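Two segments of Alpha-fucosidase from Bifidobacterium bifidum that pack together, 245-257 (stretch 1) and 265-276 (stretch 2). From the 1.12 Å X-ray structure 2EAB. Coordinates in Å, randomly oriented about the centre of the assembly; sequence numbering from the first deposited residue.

Stretch 1 245-257: QIKVVLDNGEGTL
Stretch 2 265-276: SLKVSDAKAVTL

Two antiparallel ladders joined by turns can enclose a shared apolar layer, and this pair from an alpha-fucosidase illustrates the principle. Strand 245-250 runs against strand 273-276 at 155°, their axes 4.8 Å apart at closest approach. Val249 and Thr275 form the hydrogen-bonded pair (Val249 N to Thr275 O 2.9 Å, Thr275 N to Val249 O 3.0 Å), flanked by the non-hydrogen-bonded pairs Val248-Leu276 and Leu250-Val274; a further hydrogen bond, Asp251 N to Ala273 O (3.0 Å), follows. At Asn252 and Gly253 phi turns positive (54° and 65°), and Glu254 N bonds Asp251 O at 2.7 Å. The register then shifts by one. Thr256 pairs with Ser269 (Thr256 N to Ser269 O 2.7 Å, Ser269 N to Thr256 O 2.9 Å) and Leu257 with Val268, while stretch 2 turns its corner at Asp270 (phi/psi 60/31).

Gly255, at 110/177, brings its CA within 3.3 Å of Asp270 O; a CB there would clash with Ala271 CB at 2.8 Å, so this close approach leaves no room for one. One water links Glu254 O, Lys272 N and Ala273 O.

Alternation gathers the apolar side chains between the ladders, in van der Waals contact. Val248 (t) reaches across to the other ladder, placing CG1 3.7 Å from Val268 CG2 and CG2 3.8 Å from Leu266 CD2. Within their own ladders, Leu250 (m, t) packs CD2 3.6 Å from Val274 CG1, and Leu257 (t, p) packs CD1 3.7 Å from Leu266 CG.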

ATOM      1  N   GLN A 245      -3.500 -27.696  -6.238  1.00  9.40           N
ATOM      2  CA  GLN A 245      -3.685 -29.044  -5.710  1.00  9.91           C
ATOM      3  C   GLN A 245      -4.197 -29.015  -4.287  1.00  9.91           C
ATOM      4  O   GLN A 245      -3.779 -28.171  -3.486  1.00  9.83           O
ATOM      5  CB  GLN A 245      -2.379 -29.839  -5.782  1.00  9.98           C
ATOM      6  CG  GLN A 245      -1.939 -30.127  -7.208  1.00 10.81           C
ATOM      7  CD  GLN A 245      -0.614 -30.835  -7.308  1.00 10.66           C
ATOM      8  OE1 GLN A 245      -0.303 -31.737  -6.526  1.00 11.57           O
ATOM      9  NE2 GLN A 245       0.178 -30.439  -8.297  1.00 10.45           N
ATOM     10  N   ILE A 246      -5.116 -29.934  -3.995  1.00  9.99           N
ATOM     11  CA  ILE A 246      -5.629 -30.143  -2.647  1.00 10.38           C
ATOM     12  C   ILE A 246      -5.343 -31.584  -2.253  1.00 10.63           C
ATOM     13  O   ILE A 246      -5.832 -32.524  -2.889  1.00 10.97           O
ATOM     14  CB  ILE A 246      -7.152 -29.868  -2.528  1.00 10.26           C
ATOM     15  CG1 ILE A 246      -7.491 -28.449  -3.012  1.00 10.00           C
ATOM     16  CG2 ILE A 246      -7.631 -30.132  -1.089  1.00 10.45           C
ATOM     17  CD1 ILE A 246      -8.950 -28.040  -2.844  1.00 10.70           C
ATOM     18  N   LYS A 247      -4.527 -31.741  -1.218  1.00 11.06           N
ATOM     19  CA  LYS A 247      -4.202 -33.047  -0.659  1.00 11.80           C
ATOM     20  C   LYS A 247      -5.023 -33.242   0.611  1.00 12.23           C
ATOM     21  O   LYS A 247      -4.938 -32.441   1.543  1.00 12.07           O
ATOM     22  CB  LYS A 247      -2.702 -33.125  -0.363  1.00 11.78           C
ATOM     23  CG  LYS A 247      -2.216 -34.472   0.152  1.00 12.49           C
ATOM     24  CD  LYS A 247      -0.737 -34.411   0.478  1.00 13.28           C
ATOM     25  CE  LYS A 247      -0.194 -35.765   0.914  1.00 14.50           C
ATOM     26  NZ  LYS A 247      -0.198 -36.769  -0.186  1.00 15.66           N
ATOM     27  N   VAL A 248      -5.820 -34.311   0.636  1.00 13.09           N
ATOM     28  CA  VAL A 248      -6.732 -34.584   1.746  1.00 14.35           C
ATOM     29  C   VAL A 248      -6.146 -35.669   2.649  1.00 14.92           C
ATOM     30  O   VAL A 248      -5.929 -36.803   2.210  1.00 15.34           O
ATOM     31  CB  VAL A 248      -8.134 -35.008   1.231  1.00 14.37           C
ATOM     32  CG1 VAL A 248      -9.091 -35.227   2.389  1.00 15.36           C
ATOM     33  CG2 VAL A 248      -8.696 -33.959   0.278  1.00 15.32           C
ATOM     34  N   VAL A 249      -5.883 -35.310   3.904  1.00 15.38           N
ATOM     35  CA  VAL A 249      -5.266 -36.233   4.859  1.00 16.11           C
ATOM     36  C   VAL A 249      -6.223 -36.554   6.010  1.00 16.58           C
ATOM     37  O   VAL A 249      -6.535 -35.692   6.835  1.00 16.15           O
ATOM     38  CB  VAL A 249      -3.916 -35.686   5.406  1.00 16.15           C
ATOM     39  CG1 VAL A 249      -3.221 -36.726   6.284  1.00 16.75           C
ATOM     40  CG2 VAL A 249      -2.998 -35.268   4.263  1.00 16.49           C
ATOM     41  N   LEU A 250      -6.684 -37.803   6.052  1.00 17.45           N
ATOM     42  CA  LEU A 250      -7.573 -38.279   7.111  1.00 18.52           C
ATOM     43  C   LEU A 250      -6.786 -38.546   8.387  1.00 19.25           C
ATOM     44  O   LEU A 250      -5.716 -39.154   8.340  1.00 19.45           O
ATOM     45  CB  LEU A 250      -8.276 -39.574   6.688  1.00 18.56           C
ATOM     46  CG  LEU A 250      -9.099 -39.647   5.399  1.00 19.10           C
ATOM     47  CD1 LEU A 250      -9.422 -41.099   5.077  1.00 19.99           C
ATOM     48  CD2 LEU A 250     -10.375 -38.834   5.503  1.00 19.55           C
ATOM     49  N   ASP A 251      -7.323 -38.099   9.522  1.00 20.19           N
ATOM     50  CA  ASP A 251      -6.746 -38.420  10.829  1.00 21.28           C
ATOM     51  C   ASP A 251      -6.750 -39.925  11.069  1.00 21.98           C
ATOM     52  O   ASP A 251      -7.774 -40.583  10.872  1.00 22.25           O
ATOM     53  CB  ASP A 251      -7.519 -37.729  11.952  1.00 21.28           C
ATOM     54  CG  ASP A 251      -6.982 -36.351  12.277  1.00 21.55           C
ATOM     55  OD1 ASP A 251      -6.364 -35.714  11.397  1.00 21.56           O
ATOM     56  OD2 ASP A 251      -7.186 -35.902  13.422  1.00 22.17           O
ATOM     57  N   ASN A 252      -5.597 -40.452  11.482  1.00 22.95           N
ATOM     58  CA  ASN A 252      -5.435 -41.867  11.853  1.00 23.75           C
ATOM     59  C   ASN A 252      -5.894 -42.854  10.774  1.00 24.09           C
ATOM     60  O   ASN A 252      -6.128 -44.033  11.058  1.00 24.26           O
ATOM     61  CB  ASN A 252      -6.143 -42.162  13.187  1.00 24.00           C
ATOM     62  CG  ASN A 252      -5.795 -41.155  14.275  1.00 24.70           C
ATOM     63  OD1 ASN A 252      -4.626 -40.961  14.612  1.00 26.27           O
ATOM     64  ND2 ASN A 252      -6.818 -40.516  14.835  1.00 25.70           N
ATOM     65  N   GLY A 253      -6.022 -42.364   9.541  1.00 24.40           N
ATOM     66  CA  GLY A 253      -6.565 -43.151   8.435  1.00 24.69           C
ATOM     67  C   GLY A 253      -8.027 -43.516   8.637  1.00 24.95           C
ATOM     68  O   GLY A 253      -8.544 -44.427   7.985  1.00 25.06           O
ATOM     69  N   GLU A 254      -8.689 -42.801   9.546  1.00 25.04           N
ATOM     70  CA  GLU A 254     -10.083 -43.063   9.895  1.00 25.27           C
ATOM     71  C   GLU A 254     -11.028 -42.320   8.962  1.00 24.94           C
ATOM     72  O   GLU A 254     -10.961 -41.093   8.835  1.00 24.97           O
ATOM     73  CB  GLU A 254     -10.361 -42.684  11.351  1.00 25.24           C
ATOM     74  CG  GLU A 254      -9.665 -43.579  12.371  1.00 25.92           C
ATOM     75  CD  GLU A 254      -9.956 -43.185  13.811  1.00 26.12           C
ATOM     76  OE1 GLU A 254      -9.340 -43.783  14.720  1.00 27.52           O
ATOM     77  OE2 GLU A 254     -10.796 -42.287  14.041  1.00 27.61           O
ATOM     78  N   GLY A 255     -11.913 -43.077   8.321  1.00 24.76           N
ATOM     79  CA  GLY A 255     -12.792 -42.545   7.291  1.00 24.39           C
ATOM     80  C   GLY A 255     -12.402 -43.085   5.930  1.00 24.15           C
ATOM     81  O   GLY A 255     -11.413 -43.815   5.800  1.00 24.03           O
ATOM     82  N   THR A 256     -13.180 -42.724   4.914  1.00 23.94           N
ATOM     83  CA  THR A 256     -12.936 -43.187   3.555  1.00 23.93           C
ATOM     84  C   THR A 256     -12.769 -42.004   2.610  1.00 23.68           C
ATOM     85  O   THR A 256     -13.550 -41.050   2.642  1.00 23.66           O
ATOM     86  CB  THR A 256     -14.073 -44.116   3.058  1.00 23.93           C
ATOM     87  OG1 THR A 256     -14.255 -45.188   3.991  1.00 24.50           O
ATOM     88  CG2 THR A 256     -13.752 -44.700   1.686  1.00 24.34           C
ATOM     89  N   LEU A 257     -11.733 -42.076   1.782  1.00 23.44           N
ATOM     90  CA  LEU A 257     -11.490 -41.083   0.750  1.00 23.35           C
ATOM     91  C   LEU A 257     -11.729 -41.712  -0.617  1.00 23.42           C
ATOM     92  O   LEU A 257     -11.128 -42.737  -0.953  1.00 23.42           O
ATOM     93  CB  LEU A 257     -10.063 -40.541   0.862  1.00 23.35           C
ATOM     94  CG  LEU A 257      -9.675 -39.295   0.065  1.00 23.31           C
ATOM     95  CD1 LEU A 257     -10.587 -38.118   0.383  1.00 22.89           C
ATOM     96  CD2 LEU A 257      -8.240 -38.944   0.375  1.00 23.20           C
ATOM     97  N   SER A 265     -13.772 -33.900  -8.158  1.00 17.01           N
ATOM     98  CA  SER A 265     -13.824 -33.628  -6.728  1.00 16.40           C
ATOM     99  C   SER A 265     -13.385 -34.843  -5.919  1.00 16.24           C
ATOM    100  O   SER A 265     -13.244 -35.947  -6.454  1.00 16.13           O
ATOM    101  CB  SER A 265     -15.237 -33.203  -6.320  1.00 16.24           C
ATOM    102  OG  SER A 265     -16.168 -34.246  -6.551  1.00 16.22           O
ATOM    103  N   LEU A 266     -13.168 -34.626  -4.627  1.00 16.13           N
ATOM    104  CA  LEU A 266     -12.787 -35.688  -3.711  1.00 16.39           C
ATOM    105  C   LEU A 266     -13.855 -35.787  -2.630  1.00 16.13           C
ATOM    106  O   LEU A 266     -14.345 -34.769  -2.136  1.00 15.67           O
ATOM    107  CB  LEU A 266     -11.417 -35.372  -3.110  1.00 16.74           C
ATOM    108  CG  LEU A 266     -10.317 -36.419  -2.912  1.00 18.13           C
ATOM    109  CD1 LEU A 266     -10.431 -37.626  -3.835  1.00 18.70           C
ATOM    110  CD2 LEU A 266      -8.958 -35.750  -3.078  1.00 18.22           C
ATOM    111  N   LYS A 267     -14.228 -37.017  -2.285  1.00 16.27           N
ATOM    112  CA  LYS A 267     -15.278 -37.264  -1.303  1.00 16.61           C
ATOM    113  C   LYS A 267     -14.691 -37.827  -0.015  1.00 16.47           C
ATOM    114  O   LYS A 267     -13.980 -38.835  -0.034  1.00 16.25           O
ATOM    115  CB  LYS A 267     -16.327 -38.225  -1.875  1.00 16.54           C
ATOM    116  CG  LYS A 267     -17.551 -38.435  -0.989  1.00 17.10           C
ATOM    117  CD  LYS A 267     -18.431 -39.548  -1.539  1.00 17.57           C
ATOM    118  CE  LYS A 267     -19.713 -39.688  -0.740  1.00 19.57           C
ATOM    119  NZ  LYS A 267     -20.563 -40.794  -1.260  1.00 20.14           N
ATOM    120  N   VAL A 268     -14.987 -37.155   1.095  1.00 16.53           N
ATOM    121  CA  VAL A 268     -14.627 -37.633   2.425  1.00 17.07           C
ATOM    122  C   VAL A 268     -15.890 -38.174   3.079  1.00 17.12           C
ATOM    123  O   VAL A 268     -16.901 -37.474   3.166  1.00 17.01           O
ATOM    124  CB  VAL A 268     -14.013 -36.503   3.293  1.00 17.06           C
ATOM    125  CG1 VAL A 268     -13.799 -36.967   4.732  1.00 17.41           C
ATOM    126  CG2 VAL A 268     -12.701 -36.025   2.692  1.00 17.68           C
ATOM    127  N   SER A 269     -15.831 -39.426   3.521  1.00 17.57           N
ATOM    128  CA  SER A 269     -16.968 -40.063   4.175  1.00 18.01           C
ATOM    129  C   SER A 269     -16.549 -40.765   5.462  1.00 18.02           C
ATOM    130  O   SER A 269     -15.447 -41.310   5.551  1.00 18.08           O
ATOM    131  CB  SER A 269     -17.649 -41.053   3.227  1.00 18.24           C
ATOM    132  OG  SER A 269     -16.760 -42.090   2.861  1.00 19.79           O
ATOM    133  N   ASP A 270     -17.437 -40.724   6.455  1.00 18.13           N
ATOM    134  CA  ASP A 270     -17.281 -41.465   7.716  1.00 18.34           C
ATOM    135  C   ASP A 270     -16.023 -41.092   8.507  1.00 17.98           C
ATOM    136  O   ASP A 270     -15.451 -41.924   9.219  1.00 18.13           O
ATOM    137  CB  ASP A 270     -17.335 -42.981   7.463  1.00 18.76           C
ATOM    138  CG  ASP A 270     -18.495 -43.384   6.570  1.00 19.89           C
ATOM    139  OD1 ASP A 270     -19.641 -42.979   6.860  1.00 22.05           O
ATOM    140  OD2 ASP A 270     -18.257 -44.107   5.578  1.00 22.19           O
ATOM    141  N   ALA A 271     -15.604 -39.835   8.384  1.00 17.42           N
ATOM    142  CA  ALA A 271     -14.419 -39.351   9.080  1.00 16.90           C
ATOM    143  C   ALA A 271     -14.798 -38.599  10.353  1.00 16.55           C
ATOM    144  O   ALA A 271     -15.982 -38.414  10.649  1.00 16.21           O
ATOM    145  CB  ALA A 271     -13.589 -38.466   8.156  1.00 16.93           C
ATOM    146  N   LYS A 272     -13.781 -38.179  11.103  1.00 16.34           N
ATOM    147  CA  LYS A 272     -13.978 -37.354  12.287  1.00 16.33           C
ATOM    148  C   LYS A 272     -13.195 -36.047  12.165  1.00 16.04           C
ATOM    149  O   LYS A 272     -13.697 -34.982  12.521  1.00 16.18           O
ATOM    150  CB  LYS A 272     -13.570 -38.110  13.556  1.00 16.45           C
ATOM    151  CG  LYS A 272     -14.045 -37.446  14.841  1.00 17.40           C
ATOM    152  CD  LYS A 272     -13.523 -38.163  16.075  1.00 19.04           C
ATOM    153  CE  LYS A 272     -14.041 -37.504  17.341  1.00 20.22           C
ATOM    154  NZ  LYS A 272     -13.492 -38.138  18.574  1.00 21.52           N
ATOM    155  N   ALA A 273     -11.964 -36.143  11.665  1.00 15.76           N
ATOM    156  CA  ALA A 273     -11.103 -34.979  11.469  1.00 15.45           C
ATOM    157  C   ALA A 273     -10.214 -35.165  10.248  1.00 15.29           C
ATOM    158  O   ALA A 273      -9.699 -36.259   9.998  1.00 15.36           O
ATOM    159  CB  ALA A 273     -10.260 -34.724  12.704  1.00 15.67           C
ATOM    160  N   VAL A 274     -10.045 -34.087   9.486  1.00 14.76           N
ATOM    161  CA  VAL A 274      -9.206 -34.099   8.288  1.00 14.57           C
ATOM    162  C   VAL A 274      -8.389 -32.811   8.183  1.00 13.82           C
ATOM    163  O   VAL A 274      -8.808 -31.756   8.664  1.00 14.06           O
ATOM    164  CB  VAL A 274     -10.034 -34.288   6.975  1.00 14.92           C
ATOM    165  CG1 VAL A 274     -10.819 -35.594   6.987  1.00 15.38           C
ATOM    166  CG2 VAL A 274     -10.969 -33.117   6.734  1.00 16.21           C
ATOM    167  N   THR A 275      -7.222 -32.913   7.556  1.00 12.98           N
ATOM    168  CA  THR A 275      -6.437 -31.737   7.191  1.00 12.59           C
ATOM    169  C   THR A 275      -6.293 -31.692   5.679  1.00 12.42           C
ATOM    170  O   THR A 275      -5.899 -32.679   5.051  1.00 12.12           O
ATOM    171  CB  THR A 275      -5.040 -31.739   7.847  1.00 12.61           C
ATOM    172  OG1 THR A 275      -5.173 -31.952   9.257  1.00 13.41           O
ATOM    173  CG2 THR A 275      -4.317 -30.406   7.607  1.00 12.76           C
ATOM    174  N   LEU A 276      -6.640 -30.545   5.103  1.00 12.05           N
ATOM    175  CA  LEU A 276      -6.429 -30.283   3.689  1.00 12.06           C
ATOM    176  C   LEU A 276      -5.195 -29.413   3.531  1.00 11.29           C
ATOM    177  O   LEU A 276      -5.047 -28.409   4.228  1.00 11.39           O
ATOM    178  CB  LEU A 276      -7.637 -29.567   3.085  1.00 12.24           C
ATOM    179  CG  LEU A 276      -8.811 -30.390   2.543  1.00 14.11           C
ATOM    180  CD1 LEU A 276      -9.350 -31.419   3.534  1.00 15.43           C
ATOM    181  CD2 LEU A 276      -9.919 -29.458   2.081  1.00 13.31           C
TER
HETATM  182  O   HOH W   1     -11.039 -39.127  10.756  1.00 22.72           O
HETATM  183  O   HOH W   2     -15.594 -41.400   0.488  1.00 20.35           O